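Local atomic coordinates of N-methyltransferase (Streptoalloteichus sp. ATCC 53650, PDB entry 5BSZ), a protein that probably transfers a methyl group from S-adenosylmethionine to the amino group of a deoxysugar, as a sugar N-methyltransferase linked to kedarcidin. Residues Trp149-Phe155 with Leu208-Ala213; Ala223-His229 with Leu240-Arg246; Val54-Thr58 with Ala73-Leu77. All coordinates share one frame; numbering follows the deposited sequence.

Overall arrangement
Along the chain interaction 3 comes first, then interaction 1, then interaction 2. Interaction 3 lies at the binding site of S-adenosyl-L-homocysteine, in the Rossmann-like sheet. Interaction 2 is the antiparallel hairpin at the far edge of that same sheet, and the two centres are about 21 Å apart. Interaction 1 joins the last strand of the separate four-stranded antiparallel sheet to the loop that carries part of the thymidine pocket. Its centre is about 22 Å from that of interaction 3, with nearest atoms about 10 Å apart. Interactions 1 and 2 touch by packing, Ala-213 CA lying 3.8 Å from Phe-241 CZ. The side chain of Leu-208 in interaction 1 and the bound S-adenosyl-L-homocysteine have their nearest atoms about 7 Å apart.

Interaction 1 (Trp149-Phe155 with Leu208-Ala213); sequences WWSPGTF and LTLFPA. With THM (thymidine), chain G.
Leu-210 and Leu-208 pack against the thymidine-binding loop 149-155, where strand 198-209 of the antiparallel sheet runs out toward helix 213-222. Leu-208 CD1 sits over the Trp-149 indole in a CH-pi contact, 3.8 Å from the centroid of the five-membered ring. Trp-150 CD1 lies on the opposite face of that indole. Trp-149 reaches the leucine because its CG is anti to the backbone N (chi1 -178°). Leu-210 pushes its CD2 branch among Trp-149 NE1, Trp-150 O and Phe-155 CB, the last at 3.8 Å. Its CB meets Pro-152 CD, and the two side chains run alongside each other, pointing opposite ways. Near Pro-212, the N-cap of helix 213-222, Ser-151 OG donates to Phe-211 O at 2.7 Å, tilted 19° from the carbonyl plane.

The loop presents thymidine with a flat wall and a polar grip. The base lies over one face of Trp-150, with N3 above the centre of the indole. Thymidine N3 donates an almost straight bond to Thr-154 O (3.0 Å, 178°). A water bridges the two segments, donating to Trp-150 O and Thr-209 O and accepting from Phe-211 N. The turn itself is braced by Ser-151 N, which donates to Thr-154 OG1 at 3.0 Å.

Farther out, Ser-178, Leu-156 and Arg-237 bond the same ligand. Trp-149 NE1 is hydrogen-bonded to Ser-185 OG on the neighbouring strand.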
loop_
_atom_site.group_PDB
_atom_site.type_symbol
_atom_site.label_atom_id
_atom_site.label_comp_id
_atom_site.label_asym_id
_atom_site.label_seq_id
_atom_site.Cartn_x
_atom_site.Cartn_y
_atom_site.Cartn_z
ATOM N N TRP A 149 30.851 5.287 4.865
ATOM C CA TRP A 149 29.646 6.099 4.598
ATOM C C TRP A 149 29.961 7.507 5.120
ATOM O O TRP A 149 31.079 7.744 5.673
ATOM C CB TRP A 149 28.444 5.465 5.321
ATOM C CG TRP A 149 27.132 6.179 5.096
ATOM C CD1 TRP A 149 26.329 6.697 6.071
ATOM C CD2 TRP A 149 26.489 6.504 3.853
ATOM N NE1 TRP A 149 25.243 7.297 5.519
ATOM C CE2 TRP A 149 25.318 7.207 4.156
ATOM C CE3 TRP A 149 26.776 6.254 2.517
ATOM C CZ2 TRP A 149 24.443 7.675 3.173
ATOM C CZ3 TRP A 149 25.889 6.702 1.543
ATOM C CH2 TRP A 149 24.751 7.438 1.876
ATOM N N TRP A 150 29.025 8.433 4.870
ATOM C CA TRP A 150 29.108 9.809 5.355
ATOM C C TRP A 150 29.191 9.928 6.864
ATOM O O TRP A 150 28.815 9.014 7.599
ATOM C CB TRP A 150 28.015 10.713 4.741
ATOM C CG TRP A 150 28.006 10.646 3.240
ATOM C CD1 TRP A 150 27.144 9.904 2.438
ATOM C CD2 TRP A 150 28.929 11.268 2.342
ATOM N NE1 TRP A 150 27.478 10.056 1.089
ATOM C CE2 TRP A 150 28.558 10.900 1.012
ATOM C CE3 TRP A 150 30.033 12.124 2.519
ATOM C CZ2 TRP A 150 29.281 11.340 -0.108
ATOM C CZ3 TRP A 150 30.721 12.585 1.394
ATOM C CH2 TRP A 150 30.344 12.197 0.109
ATOM N N SER A 151 29.772 11.057 7.311
ATOM C CA SER A 151 29.918 11.386 8.727
ATOM C C SER A 151 28.833 12.388 9.107
ATOM O O SER A 151 28.241 13.012 8.233
ATOM C CB SER A 151 31.305 12.052 8.896
ATOM O OG SER A 151 32.320 11.036 8.845
ATOM N N PRO A 152 28.637 12.640 10.403
ATOM C CA PRO A 152 27.653 13.680 10.732
ATOM C C PRO A 152 27.920 14.989 10.028
ATOM O O PRO A 152 26.947 15.596 9.580
ATOM C CB PRO A 152 27.799 13.820 12.246
ATOM C CG PRO A 152 28.148 12.454 12.661
ATOM C CD PRO A 152 29.077 11.939 11.612
ATOM N N GLY A 153 29.198 15.382 9.900
ATOM C CA GLY A 153 29.594 16.640 9.224
ATOM C C GLY A 153 29.290 16.709 7.748
ATOM O O GLY A 153 28.823 17.739 7.218
ATOM N N THR A 154 29.478 15.571 7.074
ATOM C CA THR A 154 29.463 15.548 5.635
ATOM C C THR A 154 28.148 15.054 5.049
ATOM O O THR A 154 27.908 15.216 3.868
ATOM C CB THR A 154 30.655 14.746 5.072
ATOM O OG1 THR A 154 30.730 13.463 5.705
ATOM C CG2 THR A 154 32.000 15.511 5.352
ATOM N N PHE A 155 27.287 14.432 5.838
ATOM C CA PHE A 155 26.000 14.017 5.298
ATOM C C PHE A 155 25.207 15.259 4.924
ATOM O O PHE A 155 25.166 16.208 5.689
ATOM C CB PHE A 155 25.235 13.175 6.304
ATOM C CG PHE A 155 23.882 12.744 5.817
ATOM C CD1 PHE A 155 23.772 11.723 4.867
ATOM C CD2 PHE A 155 22.748 13.406 6.217
ATOM C CE1 PHE A 155 22.529 11.357 4.362
ATOM C CE2 PHE A 155 21.496 13.007 5.756
ATOM C CZ PHE A 155 21.385 11.991 4.821
ATOM N N LEU A 208 21.667 3.766 7.844
ATOM C CA LEU A 208 23.108 3.672 7.968
ATOM C C LEU A 208 23.597 4.631 9.047
ATOM O O LEU A 208 23.072 5.762 9.149
ATOM C CB LEU A 208 23.711 4.075 6.628
ATOM C CG LEU A 208 23.421 3.165 5.411
ATOM C CD1 LEU A 208 23.825 3.806 4.114
ATOM C CD2 LEU A 208 24.121 1.816 5.569
ATOM N N THR A 209 24.570 4.194 9.846
ATOM C CA THR A 209 25.103 5.055 10.903
ATOM C C THR A 209 26.076 6.101 10.331
ATOM O O THR A 209 26.890 5.782 9.482
ATOM C CB THR A 209 25.819 4.211 11.940
ATOM O OG1 THR A 209 24.898 3.233 12.336
ATOM C CG2 THR A 209 26.277 5.051 13.143
ATOM N N LEU A 210 26.001 7.342 10.812
ATOM C CA LEU A 210 26.933 8.375 10.498
ATOM C C LEU A 210 28.061 8.405 11.529
ATOM O O LEU A 210 27.853 8.866 12.670
ATOM C CB LEU A 210 26.190 9.724 10.434
ATOM C CG LEU A 210 25.007 9.802 9.464
ATOM C CD1 LEU A 210 24.130 11.043 9.700
ATOM C CD2 LEU A 210 25.544 9.760 8.052
ATOM N N PHE A 211 29.200 7.797 11.194
ATOM C CA PHE A 211 30.333 7.770 12.132
ATOM C C PHE A 211 31.304 8.876 11.822
ATOM O O PHE A 211 31.637 9.112 10.652
ATOM C CB PHE A 211 31.122 6.460 12.073
ATOM C CG PHE A 211 30.362 5.246 12.469
ATOM C CD1 PHE A 211 29.941 4.348 11.523
ATOM C CD2 PHE A 211 30.148 4.947 13.806
ATOM C CE1 PHE A 211 29.258 3.206 11.903
ATOM C CE2 PHE A 211 29.495 3.809 14.191
ATOM C CZ PHE A 211 29.061 2.901 13.237
ATOM N N PRO A 212 31.762 9.600 12.859
ATOM C CA PRO A 212 32.816 10.562 12.538
ATOM C C PRO A 212 34.128 9.867 12.166
ATOM O O PRO A 212 34.362 8.728 12.551
ATOM C CB PRO A 212 32.989 11.356 13.861
ATOM C CG PRO A 212 32.290 10.607 14.935
ATOM C CD PRO A 212 31.302 9.664 14.256
ATOM N N ALA A 213 34.993 10.569 11.465
ATOM C CA ALA A 213 36.330 10.079 11.098
ATOM C C ALA A 213 37.031 9.356 12.227
ATOM O O ALA A 213 37.611 8.298 11.977
ATOM C CB ALA A 213 37.187 11.247 10.570
HETATM O "O5'" THM G . 24.145 9.007 -3.054
HETATM C "C5'" THM G . 23.182 9.914 -2.479
HETATM C "C4'" THM G . 23.370 10.045 -0.964
HETATM O "O4'" THM G . 24.644 10.688 -0.876
HETATM C "C3'" THM G . 22.372 10.958 -0.197
HETATM O "O3'" THM G . 21.711 10.260 0.880
HETATM C "C2'" THM G . 23.154 12.170 0.350
HETATM C "C1'" THM G . 24.602 11.694 0.140
HETATM N N1 THM G . 25.699 12.643 -0.114
HETATM C C2 THM G . 26.140 13.206 1.098
HETATM O O2 THM G . 25.503 12.873 2.109
HETATM N N3 THM G . 27.151 14.067 1.179
HETATM C C4 THM G . 27.843 14.405 0.092
HETATM O O4 THM G . 28.826 15.214 0.177
HETATM C C5 THM G . 27.415 13.808 -1.190
HETATM C C5M THM G . 28.230 14.250 -2.377
HETATM C C6 THM G . 26.354 12.911 -1.254
HETATM O O HOH W 1 29.514 6.542 8.554
#

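Interaction 2 (Ala223-His229 with Leu240-Arg246); sequences AGCEPEH and LFVGVRR
His-229 has its CG anti to the backbone N (chi1 -176°), while Phe-241 turns its CG beside its own N (chi1 -64°). The two rings thereby meet as an offset stack, centroids 4.3 Å apart and planes 16° from parallel. Phe-241 CE1 lies over the imidazole toward its rim, 3.5 Å from His-229 CG. The hydrogen bond from His-229 NE2 to Arg-238 O also fixes the turn of the ring. Without the imidazole, as with an alanine here, that face of Phe-241 would probably lose its stacking partner and Arg-238 O this bond.

The pair belongs to an antiparallel beta hairpin, strands 225-230 and 240-245, at the edge of the mixed sheet. Glu-226 and Val-244 form a hydrogen-bonded pair, as do Glu-228 and Val-242. Glu-228 N donates to Val-242 O at 2.6 Å. Non-hydrogen-bonded pairs alternate with them. Gly-243 pairs with Pro-227 and lies diagonally next to Cys-225, whose CB is 3.8 Å from Gly-243 CA.

At the other end Arg-246 N donates to Gly-224 O, and the arginine folds back over the strand. Its NH1 forms a salt bridge with Glu-226 OE1 at 2.6 Å. OE1 lies in the guanidinium plane but is itself met from above the carboxylate plane. Glu-228 OE1 pairs with Arg-44 of helix 30-44. On the face of Phe-241 and Pro-227, helix 213-222 packs through Leu-217 and Leu-220.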
loop_
_atom_site.group_PDB
_atom_site.type_symbol
_atom_site.label_atom_id
_atom_site.label_comp_id
_atom_site.label_asym_id
_atom_site.label_seq_id
_atom_site.Cartn_x
_atom_site.Cartn_y
_atom_site.Cartn_z
ATOM N N ALA A 223 41.966 -2.793 15.793
ATOM C CA ALA A 223 42.088 -4.052 15.044
ATOM C C ALA A 223 43.542 -4.389 14.716
ATOM O O ALA A 223 43.792 -5.291 13.906
ATOM C CB ALA A 223 41.298 -3.956 13.747
ATOM N N GLY A 224 44.494 -3.650 15.287
ATOM C CA GLY A 224 45.919 -3.925 15.078
ATOM C C GLY A 224 46.445 -3.483 13.727
ATOM O O GLY A 224 47.402 -4.064 13.197
ATOM N N CYS A 225 45.807 -2.465 13.147
ATOM C CA CYS A 225 46.243 -1.872 11.890
ATOM C C CYS A 225 46.675 -0.428 12.121
ATOM O O CYS A 225 46.072 0.273 12.929
ATOM C CB CYS A 225 45.109 -1.859 10.856
ATOM S SG CYS A 225 44.598 -3.535 10.390
ATOM N N GLU A 226 47.678 -0.010 11.359
ATOM C CA GLU A 226 48.112 1.374 11.319
ATOM C C GLU A 226 47.143 2.120 10.407
ATOM O O GLU A 226 47.070 1.771 9.211
ATOM C CB GLU A 226 49.540 1.459 10.753
ATOM C CG GLU A 226 50.103 2.870 10.798
ATOM C CD GLU A 226 50.352 3.300 12.239
ATOM O OE1 GLU A 226 51.000 2.530 12.981
ATOM O OE2 GLU A 226 49.863 4.372 12.638
ATOM N N PRO A 227 46.440 3.140 10.959
ATOM C CA PRO A 227 45.315 3.797 10.275
ATOM C C PRO A 227 45.743 4.952 9.410
ATOM O O PRO A 227 46.577 5.723 9.838
ATOM C CB PRO A 227 44.474 4.394 11.418
ATOM C CG PRO A 227 45.094 3.941 12.707
ATOM C CD PRO A 227 46.499 3.540 12.387
ATOM N N GLU A 228 45.203 5.067 8.207
ATOM C CA GLU A 228 45.341 6.250 7.387
ATOM C C GLU A 228 43.961 6.694 6.922
ATOM O O GLU A 228 43.042 5.892 6.713
ATOM C CB GLU A 228 46.184 5.988 6.148
ATOM C CG GLU A 228 47.549 5.399 6.434
ATOM C CD GLU A 228 48.221 4.929 5.160
ATOM O OE1 GLU A 228 48.504 5.777 4.292
ATOM O OE2 GLU A 228 48.399 3.697 5.015
ATOM N N HIS A 229 43.838 7.994 6.743
ATOM C CA HIS A 229 42.741 8.551 5.981
ATOM C C HIS A 229 43.303 9.181 4.716
ATOM O O HIS A 229 44.120 10.084 4.800
ATOM C CB HIS A 229 42.005 9.571 6.839
ATOM C CG HIS A 229 40.785 10.133 6.180
ATOM N ND1 HIS A 229 40.219 11.332 6.555
ATOM C CD2 HIS A 229 39.965 9.612 5.239
ATOM C CE1 HIS A 229 39.131 11.550 5.833
ATOM N NE2 HIS A 229 38.972 10.529 5.009
ATOM N N LEU A 240 39.029 7.567 1.860
ATOM C CA LEU A 240 39.067 6.172 2.244
ATOM C C LEU A 240 39.787 6.051 3.542
ATOM O O LEU A 240 40.752 6.784 3.771
ATOM C CB LEU A 240 39.764 5.344 1.166
ATOM C CG LEU A 240 39.135 5.199 -0.198
ATOM C CD1 LEU A 240 40.041 4.312 -1.035
ATOM C CD2 LEU A 240 37.734 4.589 -0.205
ATOM N N PHE A 241 39.364 5.101 4.374
ATOM C CA PHE A 241 40.152 4.698 5.527
ATOM C C PHE A 241 40.896 3.412 5.236
ATOM O O PHE A 241 40.301 2.426 4.752
ATOM C CB PHE A 241 39.301 4.568 6.774
ATOM C CG PHE A 241 38.704 5.865 7.211
ATOM C CD1 PHE A 241 39.466 6.803 7.912
ATOM C CD2 PHE A 241 37.418 6.204 6.848
ATOM C CE1 PHE A 241 38.911 8.018 8.280
ATOM C CE2 PHE A 241 36.868 7.425 7.187
ATOM C CZ PHE A 241 37.600 8.330 7.917
ATOM N N VAL A 242 42.203 3.466 5.462
ATOM C CA VAL A 242 43.086 2.316 5.137
ATOM C C VAL A 242 43.899 1.942 6.350
ATOM O O VAL A 242 44.308 2.819 7.128
ATOM C CB VAL A 242 44.021 2.617 3.960
ATOM C CG1 VAL A 242 44.933 1.434 3.650
ATOM C CG2 VAL A 242 43.205 2.959 2.718
ATOM N N GLY A 243 44.100 0.642 6.527
ATOM C CA GLY A 243 44.899 0.126 7.625
ATOM C C GLY A 243 45.864 -0.913 7.088
ATOM O O GLY A 243 45.526 -1.713 6.188
ATOM N N VAL A 244 47.087 -0.874 7.627
ATOM C CA VAL A 244 48.075 -1.890 7.290
ATOM C C VAL A 244 48.265 -2.711 8.511
ATOM O O VAL A 244 48.558 -2.179 9.586
ATOM C CB VAL A 244 49.408 -1.288 6.855
ATOM C CG1 VAL A 244 50.470 -2.375 6.703
ATOM C CG2 VAL A 244 49.177 -0.528 5.559
ATOM N N ARG A 245 48.022 -4.010 8.390
ATOM C CA ARG A 245 48.085 -4.823 9.591
ATOM C C ARG A 245 49.544 -4.867 10.157
ATOM O O ARG A 245 50.483 -5.170 9.419
ATOM C CB ARG A 245 47.621 -6.212 9.226
ATOM C CG ARG A 245 47.749 -7.248 10.302
ATOM C CD ARG A 245 46.632 -7.205 11.295
ATOM N NE ARG A 245 46.278 -8.580 11.639
ATOM C CZ ARG A 245 45.674 -8.922 12.764
ATOM N NH1 ARG A 245 45.369 -10.195 12.964
ATOM N NH2 ARG A 245 45.358 -7.996 13.669
ATOM N N ARG A 246 49.702 -4.588 11.449
ATOM C CA ARG A 246 51.012 -4.483 12.112
ATOM C C ARG A 246 51.414 -5.783 12.790
ATOM O O ARG A 246 50.563 -6.441 13.389
ATOM C CB ARG A 246 50.993 -3.425 13.227
ATOM C CG ARG A 246 50.543 -2.031 12.832
ATOM C CD ARG A 246 50.748 -1.053 13.996
ATOM N NE ARG A 246 49.588 -0.911 14.878
ATOM C CZ ARG A 246 48.927 0.229 15.102
ATOM N NH1 ARG A 246 49.301 1.357 14.510
ATOM N NH2 ARG A 246 47.880 0.262 15.922
#

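Interaction 3 (Val54-Thr58 with Ala73-Leu77); sequences VACGT and AGVEL. With SAH (S-adenosyl-L-homocysteine), chain B.
Glu-76 OE1 accepts a hydrogen bond from Gly-57 N at 2.9 Å, on the anti side of the carboxylate. This ties the acidic residue near the C-terminal end of strand 71-76 to the glycine-containing loop after strand 50-54. Both are hallmarks of the Rossmann-like methyltransferase fold. The same carboxylate grips the ribose of S-adenosyl-L-homocysteine. OE1 accepts from O3' of the ligand at 2.8 Å, and OE2 accepts from its O2' at 2.6 Å. The side chain is bent at chi2 (5°), which curls the carboxylate back toward the loop and the ribose. Ser-78 N gives OE2 a second donor, so both oxygens are fixed and the group is unlikely to turn.

Among backbone bonds, Val-75 O takes Cys-56 N at 3.1 Å and, weakly, Ala-55 N. Ala-55 O accepts from the amino N of the ligand at 2.8 Å.

Apolar and close-packed contacts complete the site. Val-54 CG1 meets Val-75 CG1 across a parallel bridge. Cys-56 SG rests 3.9 Å from Gly-74 CA; a CB on Gly-74 would probably run into the sulfur. Gly-57 has positive phi, and a CB on it would probably crowd CB of S-adenosyl-L-homocysteine.

The contact is buried at the C-terminal ends of adjacent parallel strands 50-54 and 71-76. Helix 60-65 leads the chain from one to the other. Strand 110-113 bonds Val-54 from its other side through Cys-112.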
loop_
_atom_site.group_PDB
_atom_site.type_symbol
_atom_site.label_atom_id
_atom_site.label_comp_id
_atom_site.label_asym_id
_atom_site.label_seq_id
_atom_site.Cartn_x
_atom_site.Cartn_y
_atom_site.Cartn_z
ATOM N N VAL A 54 34.107 -7.713 1.230
ATOM C CA VAL A 54 33.130 -7.969 2.287
ATOM C C VAL A 54 31.872 -7.112 2.056
ATOM O O VAL A 54 31.966 -5.900 1.912
ATOM C CB VAL A 54 33.716 -7.671 3.673
ATOM C CG1 VAL A 54 32.686 -7.888 4.759
ATOM C CG2 VAL A 54 34.960 -8.525 3.905
ATOM N N ALA A 55 30.718 -7.791 2.015
ATOM C CA ALA A 55 29.426 -7.243 1.559
ATOM C C ALA A 55 29.481 -6.842 0.111
ATOM O O ALA A 55 29.147 -5.718 -0.235
ATOM C CB ALA A 55 28.916 -6.108 2.455
ATOM N N CYS A 56 29.848 -7.822 -0.717
ATOM C CA CYS A 56 30.197 -7.608 -2.093
ATOM C C CYS A 56 28.972 -7.413 -3.036
ATOM O O CYS A 56 29.146 -7.097 -4.191
ATOM C CB CYS A 56 31.101 -8.746 -2.545
ATOM S SG CYS A 56 30.267 -10.362 -2.606
ATOM N N GLY A 57 27.750 -7.568 -2.573
ATOM C CA GLY A 57 26.567 -7.331 -3.462
ATOM C C GLY A 57 26.617 -8.273 -4.664
ATOM O O GLY A 57 26.904 -9.467 -4.506
ATOM N N THR A 58 26.444 -7.715 -5.849
ATOM C CA THR A 58 26.374 -8.478 -7.112
ATOM C C THR A 58 27.746 -9.011 -7.525
ATOM O O THR A 58 27.834 -9.728 -8.503
ATOM C CB THR A 58 25.936 -7.595 -8.302
ATOM O OG1 THR A 58 26.889 -6.537 -8.489
ATOM C CG2 THR A 58 24.618 -6.960 -8.052
ATOM N N ALA A 73 37.835 -13.568 -3.195
ATOM C CA ALA A 73 36.614 -14.101 -2.601
ATOM C C ALA A 73 35.678 -12.970 -2.215
ATOM O O ALA A 73 36.098 -11.803 -2.103
ATOM C CB ALA A 73 36.872 -14.957 -1.365
ATOM N N GLY A 74 34.426 -13.354 -1.998
ATOM C CA GLY A 74 33.432 -12.402 -1.458
ATOM C C GLY A 74 32.767 -12.907 -0.199
ATOM O O GLY A 74 32.755 -14.122 0.068
ATOM N N VAL A 75 32.166 -11.985 0.561
ATOM C CA VAL A 75 31.303 -12.325 1.683
ATOM C C VAL A 75 30.022 -11.539 1.448
ATOM O O VAL A 75 30.091 -10.331 1.112
ATOM C CB VAL A 75 31.935 -11.922 3.023
ATOM C CG1 VAL A 75 30.904 -11.750 4.118
ATOM C CG2 VAL A 75 32.967 -12.964 3.450
ATOM N N GLU A 76 28.887 -12.227 1.555
ATOM C CA GLU A 76 27.560 -11.573 1.353
ATOM C C GLU A 76 26.532 -12.305 2.227
ATOM O O GLU A 76 26.461 -13.538 2.177
ATOM C CB GLU A 76 27.209 -11.724 -0.114
ATOM C CG GLU A 76 26.265 -10.782 -0.813
ATOM C CD GLU A 76 25.746 -9.583 -0.064
ATOM O OE1 GLU A 76 26.212 -8.479 -0.339
ATOM O OE2 GLU A 76 24.800 -9.781 0.719
ATOM N N LEU A 77 25.780 -11.573 3.046
ATOM C CA LEU A 77 24.742 -12.165 3.881
ATOM C C LEU A 77 23.503 -12.529 3.119
ATOM O O LEU A 77 22.797 -13.452 3.496
ATOM C CB LEU A 77 24.403 -11.310 5.096
ATOM C CG LEU A 77 23.455 -11.892 6.146
ATOM C CD1 LEU A 77 24.097 -13.181 6.689
ATOM C CD2 LEU A 77 23.274 -10.838 7.208
HETATM N N SAH B . 29.840 -3.388 -1.643
HETATM C CA SAH B . 28.673 -3.543 -2.591
HETATM C CB SAH B . 27.309 -3.743 -1.895
HETATM C CG SAH B . 26.291 -2.632 -1.799
HETATM S SD SAH B . 24.749 -2.970 -1.020
HETATM C C SAH B . 28.801 -2.397 -3.549
HETATM O O SAH B . 29.576 -1.460 -3.405
HETATM O OXT SAH B . 28.225 -2.463 -4.592
HETATM C "C5'" SAH B . 25.132 -3.466 0.638
HETATM C "C4'" SAH B . 25.277 -4.999 0.698
HETATM O "O4'" SAH B . 25.655 -5.419 2.022
HETATM C "C3'" SAH B . 23.969 -5.736 0.426
HETATM O "O3'" SAH B . 24.200 -6.617 -0.670
HETATM C "C2'" SAH B . 23.634 -6.559 1.660
HETATM O "O2'" SAH B . 23.088 -7.862 1.335
HETATM C "C1'" SAH B . 24.972 -6.619 2.351
HETATM N N9 SAH B . 24.917 -6.766 3.818
HETATM C C8 SAH B . 24.070 -6.139 4.688
HETATM N N7 SAH B . 24.310 -6.551 5.954
HETATM C C5 SAH B . 25.298 -7.480 5.873
HETATM C C6 SAH B . 26.003 -8.315 6.841
HETATM N N6 SAH B . 25.634 -8.169 8.127
HETATM N N1 SAH B . 26.982 -9.122 6.369
HETATM C C2 SAH B . 27.274 -9.235 5.070
HETATM N N3 SAH B . 26.680 -8.503 4.111
HETATM C C4 SAH B . 25.708 -7.626 4.461
#